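Local coordinates for putative permease protein, ABC transporter (PDB 3IS6), which is a putative ABC transporter permease, probably acting in transmembrane transport, represented here by its MacB-like periplasmic core domain, at residues I112-A117 and V145-P150; Y63-M68 and E77-L82; G122-K127 and I140-V145. All coordinates share one frame; numbering follows the deposited sequence.

Contact 1: residues I112-A117 and V145-P150; sequences ISESLA and VFEDLP
Two parallel strand ends, Ile112-Ser113 and Val145-Phe146, lie side by side here before one segment turns into a helix and the other into a loop. The strand part is the tight one. Phe146 N donates to Ile112 O at 2.9 Å and 157°, though from above the carbonyl plane. A weak bond, Glu114 N to Phe146 O at 2.9 Å (128°), carries the ladder on to the helix start. The Phe146 ring, with CG in the crowded position between its own N and carbonyl carbon (chi1 64°), folds back over the neighbouring strand. Ser113 CA then sits over the centre of one ring face, 3.7 Å from the centroid, in a CH-pi contact. On the opposite face of the sheet Val145 CG1 reaches Ala117 CB at 4.2 Å, so the first helical turn packs against the strand.

Beyond the strands the contact becomes polar and more open. Asp148 turns its carboxylate to the helix start: OD1 takes Ser115 N at 3.0 Å through its syn lone pair, while OD2 receives Ser115 OG at 2.7 Å from above the carboxylate plane. A water spans Ser113 OG and Asp148 OD1, weakly at both ends. Glu147 OE1 has a long, weak ion pair with Arg6. Ser113 OG, meanwhile, accepts Leu116 N at 3.1 Å. The arrangement is that of a strand-to-helix junction with a serine N-cap, whose helix start is also held by an aspartate from the loop after the adjacent parallel strand.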
loop_
_atom_site.group_PDB
_atom_site.type_symbol
_atom_site.label_atom_id
_atom_site.label_comp_id
_atom_site.label_asym_id
_atom_site.label_seq_id
_atom_site.Cartn_x
_atom_site.Cartn_y
_atom_site.Cartn_z
ATOM N N ILE A 112 1.286 20.539 0.991
ATOM C CA ILE A 112 2.662 20.846 0.702
ATOM C C ILE A 112 3.141 21.912 1.662
ATOM O O ILE A 112 2.417 22.782 2.016
ATOM C CB ILE A 112 2.762 21.355 -0.707
ATOM C CG1 ILE A 112 2.376 20.257 -1.675
ATOM C CG2 ILE A 112 4.078 21.861 -0.991
ATOM C CD1 ILE A 112 3.380 19.233 -1.885
ATOM N N SER A 113 4.375 21.821 2.080
ATOM C CA SER A 113 4.923 22.755 3.032
ATOM C C SER A 113 5.145 24.119 2.390
ATOM O O SER A 113 5.283 24.217 1.208
ATOM C CB SER A 113 6.227 22.239 3.605
ATOM O OG SER A 113 7.269 22.428 2.723
ATOM N N GLU A 114 5.235 25.153 3.199
ATOM C CA GLU A 114 5.482 26.479 2.704
ATOM C C GLU A 114 6.815 26.564 1.952
ATOM O O GLU A 114 6.874 27.177 0.931
ATOM C CB GLU A 114 5.450 27.489 3.847
ATOM C CG GLU A 114 5.549 28.929 3.380
ATOM C CD GLU A 114 5.190 30.002 4.431
ATOM O OE1 GLU A 114 5.014 29.679 5.611
ATOM O OE2 GLU A 114 5.080 31.181 4.041
ATOM N N SER A 115 7.864 25.932 2.448
ATOM C CA SER A 115 9.129 25.946 1.735
ATOM C C SER A 115 9.078 25.257 0.399
ATOM O O SER A 115 9.663 25.716 -0.533
ATOM C CB SER A 115 10.240 25.320 2.536
ATOM O OG SER A 115 10.532 26.084 3.648
ATOM N N LEU A 116 8.414 24.122 0.339
ATOM C CA LEU A 116 8.305 23.386 -0.887
ATOM C C LEU A 116 7.518 24.159 -1.913
ATOM O O LEU A 116 7.883 24.206 -3.039
ATOM C CB LEU A 116 7.725 22.011 -0.671
ATOM C CG LEU A 116 7.690 21.105 -1.880
ATOM C CD1 LEU A 116 8.954 21.095 -2.626
ATOM C CD2 LEU A 116 7.251 19.753 -1.540
ATOM N N ALA A 117 6.455 24.796 -1.479
ATOM C CA ALA A 117 5.652 25.592 -2.376
ATOM C C ALA A 117 6.481 26.707 -2.978
ATOM O O ALA A 117 6.400 26.965 -4.129
ATOM C CB ALA A 117 4.511 26.155 -1.658
ATOM N N VAL A 145 -1.470 24.375 1.649
ATOM C CA VAL A 145 -0.100 24.640 1.986
ATOM C C VAL A 145 0.027 24.880 3.468
ATOM O O VAL A 145 -0.646 25.699 4.001
ATOM C CB VAL A 145 0.414 25.838 1.258
ATOM C CG1 VAL A 145 1.810 26.078 1.591
ATOM C CG2 VAL A 145 0.241 25.682 -0.187
ATOM N N PHE A 146 0.902 24.140 4.118
ATOM C CA PHE A 146 1.050 24.215 5.551
ATOM C C PHE A 146 2.328 24.897 5.970
ATOM O O PHE A 146 3.306 24.832 5.309
ATOM C CB PHE A 146 0.915 22.854 6.235
ATOM C CG PHE A 146 1.984 21.859 5.870
ATOM C CD1 PHE A 146 3.121 21.727 6.622
ATOM C CD2 PHE A 146 1.837 21.045 4.790
ATOM C CE1 PHE A 146 4.079 20.825 6.283
ATOM C CE2 PHE A 146 2.797 20.158 4.463
ATOM C CZ PHE A 146 3.912 20.048 5.212
ATOM N N GLU A 147 2.260 25.570 7.092
ATOM C CA GLU A 147 3.371 26.246 7.685
ATOM C C GLU A 147 4.439 25.214 7.993
ATOM O O GLU A 147 4.133 24.200 8.518
ATOM C CB GLU A 147 2.881 26.760 9.015
ATOM C CG GLU A 147 3.119 28.141 9.307
ATOM C CD GLU A 147 2.997 28.423 10.785
ATOM O OE1 GLU A 147 4.002 28.395 11.500
ATOM O OE2 GLU A 147 1.887 28.662 11.231
ATOM N N ASP A 148 5.691 25.511 7.708
ATOM C CA ASP A 148 6.727 24.523 7.837
ATOM C C ASP A 148 6.717 24.005 9.255
ATOM O O ASP A 148 6.524 24.721 10.182
ATOM C CB ASP A 148 8.092 25.103 7.562
ATOM C CG ASP A 148 8.302 25.492 6.146
ATOM O OD1 ASP A 148 7.677 24.968 5.237
ATOM O OD2 ASP A 148 9.135 26.344 5.935
ATOM N N LEU A 149 6.917 22.717 9.388
ATOM C CA LEU A 149 7.002 22.101 10.668
ATOM C C LEU A 149 8.290 22.565 11.352
ATOM O O LEU A 149 9.218 22.930 10.717
ATOM C CB LEU A 149 6.989 20.602 10.527
ATOM C CG LEU A 149 5.711 19.969 10.036
ATOM C CD1 LEU A 149 5.935 18.601 9.594
ATOM C CD2 LEU A 149 4.684 19.990 11.075
ATOM N N PRO A 150 8.324 22.525 12.656
ATOM C CA PRO A 150 9.489 23.012 13.366
ATOM C C PRO A 150 10.752 22.249 12.973
ATOM O O PRO A 150 10.704 21.089 12.771
ATOM C CB PRO A 150 9.136 22.718 14.805
ATOM C CG PRO A 150 7.721 22.750 14.844
ATOM C CD PRO A 150 7.205 22.298 13.559
HETATM O O HOH W 1 9.424 22.427 5.362
#

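Contact 2: residues Y63-M68 and E77-L82; sequences YGTSKM and ETKTLL
Tyr63 has a near-helical backbone (phi -72°, psi -47°) and the next residue, Gly64, has a positive phi of 114°; together these torsions bend strand 63-68 so that two consecutive residues face Thr80. Thr80 O consequently takes two N-H groups, Tyr63 N at 3.0 Å, lying in the carbonyl plane, and Gly64 N at 3.3 Å, which is weak. Past this classic beta bulge the antiparallel ladder is regular. Thr80 N gives a nearly straight bond to Gly64 O at 3.0 Å, and Ser66 pairs with Thr78 in both directions, its carbonyl being met by Thr78 N at 2.9 Å almost along the C=O axis.

On the face of Ser66 and Thr78, Thr78 CG2, anti to its own carbonyl carbon, meets the bent selenomethionine Met68. The two side chains cross at about a right angle, Met68 CG 3.7 Å from Thr78 CG2, and Met159 of strand 159-162 packs on both. Thr78 OG1 donates a weak hydrogen bond to Thr80 OG1. The other face carries Thr65, Lys67, Glu77 and Lys79. There the side chains of Thr65 and Lys79 cross obliquely, Thr65 OG1 3.9 Å from Lys79 CG. Lys79 NZ hydrogen-bonds Gln156 OE1, while Thr65 OG1 bonds the nitrogen of a bound Tris molecule, probably from the crystallisation liquor.

CG of Tyr63 stands anti to its backbone N, and its hydroxyl bonds Leu236 N of the second subunit. The chemistry is thus mostly backbone: the ladder fixes the hairpin, apolar and hydroxyl groups fill the Met68 face, and charged tails line the more exposed one.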
loop_
_atom_site.group_PDB
_atom_site.type_symbol
_atom_site.label_atom_id
_atom_site.label_comp_id
_atom_site.label_asym_id
_atom_site.label_seq_id
_atom_site.Cartn_x
_atom_site.Cartn_y
_atom_site.Cartn_z
ATOM N N TYR A 63 6.744 7.731 4.300
ATOM C CA TYR A 63 7.152 7.170 3.051
ATOM C C TYR A 63 8.616 7.346 2.729
ATOM O O TYR A 63 9.263 6.429 2.346
ATOM C CB TYR A 63 6.300 7.619 1.896
ATOM C CG TYR A 63 6.725 6.961 0.628
ATOM C CD1 TYR A 63 6.334 5.688 0.334
ATOM C CD2 TYR A 63 7.565 7.605 -0.260
ATOM C CE1 TYR A 63 6.739 5.093 -0.799
ATOM C CE2 TYR A 63 7.969 7.021 -1.384
ATOM C CZ TYR A 63 7.554 5.760 -1.657
ATOM O OH TYR A 63 7.962 5.162 -2.802
ATOM N N GLY A 64 9.115 8.543 2.911
ATOM C CA GLY A 64 10.473 8.841 2.582
ATOM C C GLY A 64 10.579 9.811 1.447
ATOM O O GLY A 64 9.652 10.475 1.122
ATOM N N THR A 65 11.743 9.874 0.860
ATOM C CA THR A 65 12.031 10.855 -0.142
ATOM C C THR A 65 11.926 10.286 -1.534
ATOM O O THR A 65 12.475 9.284 -1.822
ATOM C CB THR A 65 13.406 11.438 0.085
ATOM O OG1 THR A 65 13.434 12.093 1.347
ATOM C CG2 THR A 65 13.714 12.422 -0.933
ATOM N N SER A 66 11.185 10.951 -2.390
ATOM C CA SER A 66 11.018 10.529 -3.771
ATOM C C SER A 66 10.843 11.735 -4.675
ATOM O O SER A 66 10.720 12.804 -4.204
ATOM C CB SER A 66 9.872 9.556 -3.924
ATOM O OG SER A 66 8.668 10.216 -4.014
ATOM N N LYS A 67 10.831 11.525 -5.969
ATOM C CA LYS A 67 10.766 12.610 -6.911
ATOM C C LYS A 67 9.376 12.789 -7.479
ATOM O O LYS A 67 8.764 11.848 -7.854
ATOM C CB LYS A 67 11.758 12.393 -8.014
ATOM C CG LYS A 67 13.100 12.808 -7.647
ATOM C CD LYS A 67 14.109 12.193 -8.492
ATOM C CE LYS A 67 15.474 12.795 -8.201
ATOM N NZ LYS A 67 16.430 12.533 -9.297
HETATM N N MSE A 68 8.900 14.017 -7.485
HETATM C CA MSE A 68 7.598 14.396 -7.995
HETATM C C MSE A 68 7.752 15.405 -9.131
HETATM O O MSE A 68 8.553 16.265 -9.038
HETATM C CB MSE A 68 6.749 15.029 -6.914
HETATM C CG MSE A 68 6.464 14.205 -5.718
HETATM SE SE MSE A 68 5.419 12.669 -5.974
HETATM C CE MSE A 68 3.762 13.393 -6.098
ATOM N N GLU A 77 12.422 16.886 -5.393
ATOM C CA GLU A 77 12.614 15.866 -4.402
ATOM C C GLU A 77 11.759 16.242 -3.210
ATOM O O GLU A 77 11.837 17.326 -2.724
ATOM C CB GLU A 77 14.087 15.777 -4.037
ATOM C CG GLU A 77 14.421 14.812 -2.933
ATOM C CD GLU A 77 15.845 14.956 -2.422
ATOM O OE1 GLU A 77 16.081 15.727 -1.483
ATOM O OE2 GLU A 77 16.729 14.296 -2.975
ATOM N N THR A 78 10.912 15.339 -2.782
ATOM C CA THR A 78 10.019 15.631 -1.704
ATOM C C THR A 78 10.000 14.533 -0.658
ATOM O O THR A 78 10.010 13.386 -0.988
ATOM C CB THR A 78 8.590 15.888 -2.224
ATOM O OG1 THR A 78 7.873 14.679 -2.229
ATOM C CG2 THR A 78 8.602 16.388 -3.618
ATOM N N LYS A 79 9.945 14.910 0.598
ATOM C CA LYS A 79 9.828 13.961 1.679
ATOM C C LYS A 79 8.391 13.849 2.108
ATOM O O LYS A 79 7.808 14.790 2.561
ATOM C CB LYS A 79 10.667 14.389 2.863
ATOM C CG LYS A 79 10.774 13.343 3.900
ATOM C CD LYS A 79 11.215 13.885 5.195
ATOM C CE LYS A 79 12.054 12.958 5.933
ATOM N NZ LYS A 79 13.362 13.550 6.116
ATOM N N THR A 80 7.851 12.667 1.970
ATOM C CA THR A 80 6.445 12.432 2.095
ATOM C C THR A 80 6.052 11.634 3.334
ATOM O O THR A 80 6.562 10.589 3.591
ATOM C CB THR A 80 5.937 11.707 0.852
ATOM O OG1 THR A 80 6.138 12.513 -0.288
ATOM C CG2 THR A 80 4.533 11.405 0.974
ATOM N N LEU A 81 5.116 12.163 4.071
ATOM C CA LEU A 81 4.617 11.561 5.256
ATOM C C LEU A 81 3.107 11.334 5.149
ATOM O O LEU A 81 2.388 12.183 4.732
ATOM C CB LEU A 81 4.934 12.438 6.447
ATOM C CG LEU A 81 4.515 12.022 7.846
ATOM C CD1 LEU A 81 5.310 10.877 8.316
ATOM C CD2 LEU A 81 4.671 13.135 8.773
ATOM N N LEU A 82 2.658 10.178 5.568
ATOM C CA LEU A 82 1.267 9.849 5.541
ATOM C C LEU A 82 0.641 10.086 6.911
ATOM O O LEU A 82 1.131 9.612 7.883
ATOM C CB LEU A 82 1.104 8.408 5.127
ATOM C CG LEU A 82 1.067 8.068 3.641
ATOM C CD1 LEU A 82 2.195 8.609 2.957
ATOM C CD2 LEU A 82 0.989 6.617 3.423
#

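Contact 3: residues G122-K127 and I140-V145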
loop_
_atom_site.group_PDB
_atom_site.type_symbol
_atom_site.label_atom_id
_atom_site.label_comp_id
_atom_site.label_asym_id
_atom_site.label_seq_id
_atom_site.Cartn_x
_atom_site.Cartn_y
_atom_site.Cartn_z
ATOM N N GLY A 122 5.624 29.032 -6.054
ATOM C CA GLY A 122 4.545 29.705 -5.391
ATOM C C GLY A 122 3.258 29.523 -6.126
ATOM O O GLY A 122 3.240 29.038 -7.205
ATOM N N ASP A 123 2.170 29.932 -5.526
ATOM C CA ASP A 123 0.882 29.811 -6.157
ATOM C C ASP A 123 0.548 28.405 -6.609
ATOM O O ASP A 123 0.077 28.214 -7.693
ATOM C CB ASP A 123 0.788 30.749 -7.332
ATOM C CG ASP A 123 -0.620 30.939 -7.786
ATOM O OD1 ASP A 123 -0.860 30.862 -9.007
ATOM O OD2 ASP A 123 -1.486 31.140 -6.916
ATOM N N VAL A 124 0.799 27.431 -5.760
ATOM C CA VAL A 124 0.686 26.051 -6.112
ATOM C C VAL A 124 -0.676 25.470 -5.868
ATOM O O VAL A 124 -0.956 24.398 -6.300
ATOM C CB VAL A 124 1.752 25.217 -5.396
ATOM C CG1 VAL A 124 3.076 25.759 -5.665
ATOM C CG2 VAL A 124 1.542 25.239 -3.971
ATOM N N LEU A 125 -1.541 26.204 -5.205
ATOM C CA LEU A 125 -2.807 25.631 -4.843
ATOM C C LEU A 125 -3.554 25.205 -6.072
ATOM O O LEU A 125 -3.679 25.925 -6.983
ATOM C CB LEU A 125 -3.608 26.648 -4.063
ATOM C CG LEU A 125 -4.805 26.134 -3.322
ATOM C CD1 LEU A 125 -4.382 25.340 -2.185
ATOM C CD2 LEU A 125 -5.641 27.277 -2.838
ATOM N N GLY A 126 -4.027 23.987 -6.073
ATOM C CA GLY A 126 -4.752 23.440 -7.181
ATOM C C GLY A 126 -3.910 22.830 -8.270
ATOM O O GLY A 126 -4.411 22.187 -9.117
ATOM N N LYS A 127 -2.611 22.997 -8.206
ATOM C CA LYS A 127 -1.729 22.379 -9.174
ATOM C C LYS A 127 -1.597 20.860 -8.982
ATOM O O LYS A 127 -1.933 20.316 -7.969
ATOM C CB LYS A 127 -0.389 23.071 -9.179
ATOM C CG LYS A 127 -0.405 24.401 -9.838
ATOM C CD LYS A 127 0.912 25.094 -9.745
ATOM C CE LYS A 127 1.155 26.018 -10.902
ATOM N NZ LYS A 127 2.366 26.775 -10.796
ATOM N N ILE A 140 -1.985 13.886 -8.338
ATOM C CA ILE A 140 -2.389 14.351 -7.049
ATOM C C ILE A 140 -2.540 15.858 -7.110
ATOM O O ILE A 140 -1.703 16.520 -7.633
ATOM C CB ILE A 140 -1.346 14.015 -6.014
ATOM C CG1 ILE A 140 -1.045 12.530 -6.025
ATOM C CG2 ILE A 140 -1.812 14.382 -4.693
ATOM C CD1 ILE A 140 0.307 12.193 -5.482
ATOM N N THR A 141 -3.622 16.365 -6.555
ATOM C CA THR A 141 -3.915 17.771 -6.522
ATOM C C THR A 141 -3.467 18.406 -5.236
ATOM O O THR A 141 -3.707 17.883 -4.200
ATOM C CB THR A 141 -5.406 17.986 -6.591
ATOM O OG1 THR A 141 -5.896 17.504 -7.825
ATOM C CG2 THR A 141 -5.720 19.391 -6.487
ATOM N N ILE A 142 -2.868 19.568 -5.293
ATOM C CA ILE A 142 -2.453 20.228 -4.078
ATOM C C ILE A 142 -3.618 20.979 -3.434
ATOM O O ILE A 142 -4.072 21.958 -3.925
ATOM C CB ILE A 142 -1.311 21.188 -4.357
ATOM C CG1 ILE A 142 -0.111 20.431 -4.884
ATOM C CG2 ILE A 142 -0.954 21.949 -3.157
ATOM C CD1 ILE A 142 0.952 21.269 -5.268
ATOM N N GLY A 143 -4.103 20.456 -2.331
ATOM C CA GLY A 143 -5.221 21.043 -1.645
ATOM C C GLY A 143 -4.951 22.048 -0.551
ATOM O O GLY A 143 -5.849 22.660 -0.046
ATOM N N GLY A 144 -3.709 22.158 -0.139
ATOM C CA GLY A 144 -3.335 23.088 0.893
ATOM C C GLY A 144 -1.858 23.311 0.987
ATOM O O GLY A 144 -1.107 22.530 0.503
ATOM N N VAL A 145 -1.470 24.375 1.649
ATOM C CA VAL A 145 -0.100 24.640 1.986
ATOM C C VAL A 145 0.027 24.880 3.468
ATOM O O VAL A 145 -0.646 25.699 4.001
ATOM C CB VAL A 145 0.414 25.838 1.258
ATOM C CG1 VAL A 145 1.810 26.078 1.591
ATOM C CG2 VAL A 145 0.241 25.682 -0.187
#
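Peptide planes are the flat groups here, no ring taking part. The peptide joining Gly143 to Gly144 has Leu125 CD1 over one face, 3.7 Å from Gly143 C. The carbonyl of Ile142 is approached in its own plane by Gly126 N, at 3.0 Å and with an N-H angle of 161°. Lys127 O is instead met nearly head-on: Ile142 N points along its C=O axis at 2.9 Å. Both bonds fall on Ile142, so one strand residue is held from its N-H and from its carbonyl.

The shape of segment 122-127 follows from a type II beta turn, Val124 to Lys127, closed by Lys127 N to Val124 O at 2.9 Å. Gly126 takes the third position of that turn with a positive phi of 86°, the value expected of glycine there. Leu125, an exposed residue at the second position, starts away from the strand, but its CG lies anti to the backbone N and the branch swings back until CD1 reaches the glycines.

The turn's inner side is apolar. Ile142 points toward it, its extended CD1 reaching Val124 CB at 4.0 Å. Val124 CG2 takes the crowded position between N and carbonyl carbon, and the Val124 and Val145 side chains cross at about a right angle, CG2 to CG2 at 4.0 Å. Ile142 packs on Cys110 and Ile112 of strand 109-113 as well, which places it between turn and sheet. This is a turn leading into strand 128-131, the antiparallel neighbour of strand 140-146, so its two bonds extend the pairing at the start of that strand.

How the contacts relate
Contacts 1 and 3 share Val145 on strand 140-146, and their centres lie 11 Å apart. Between them, Ala117 O probably accepts Gly122 N at 2.9 Å, tying the helix to the loop that leads to the turn, while Ile112 CG1 packs on Ile142 CD1 at 4.0 Å. Contact 2 precedes both in sequence and meets them through side chains: Leu116 CD2 rests on Thr78 CB at 4.1 Å, and the selenomethionine Met68 CE on Ile140 CD1 at 3.7 Å. Its centre is 13 Å from contact 1 and 16 Å from contact 3. All three reach the same mixed sheet, and the Tris molecule sits at contact 2, beside Thr65.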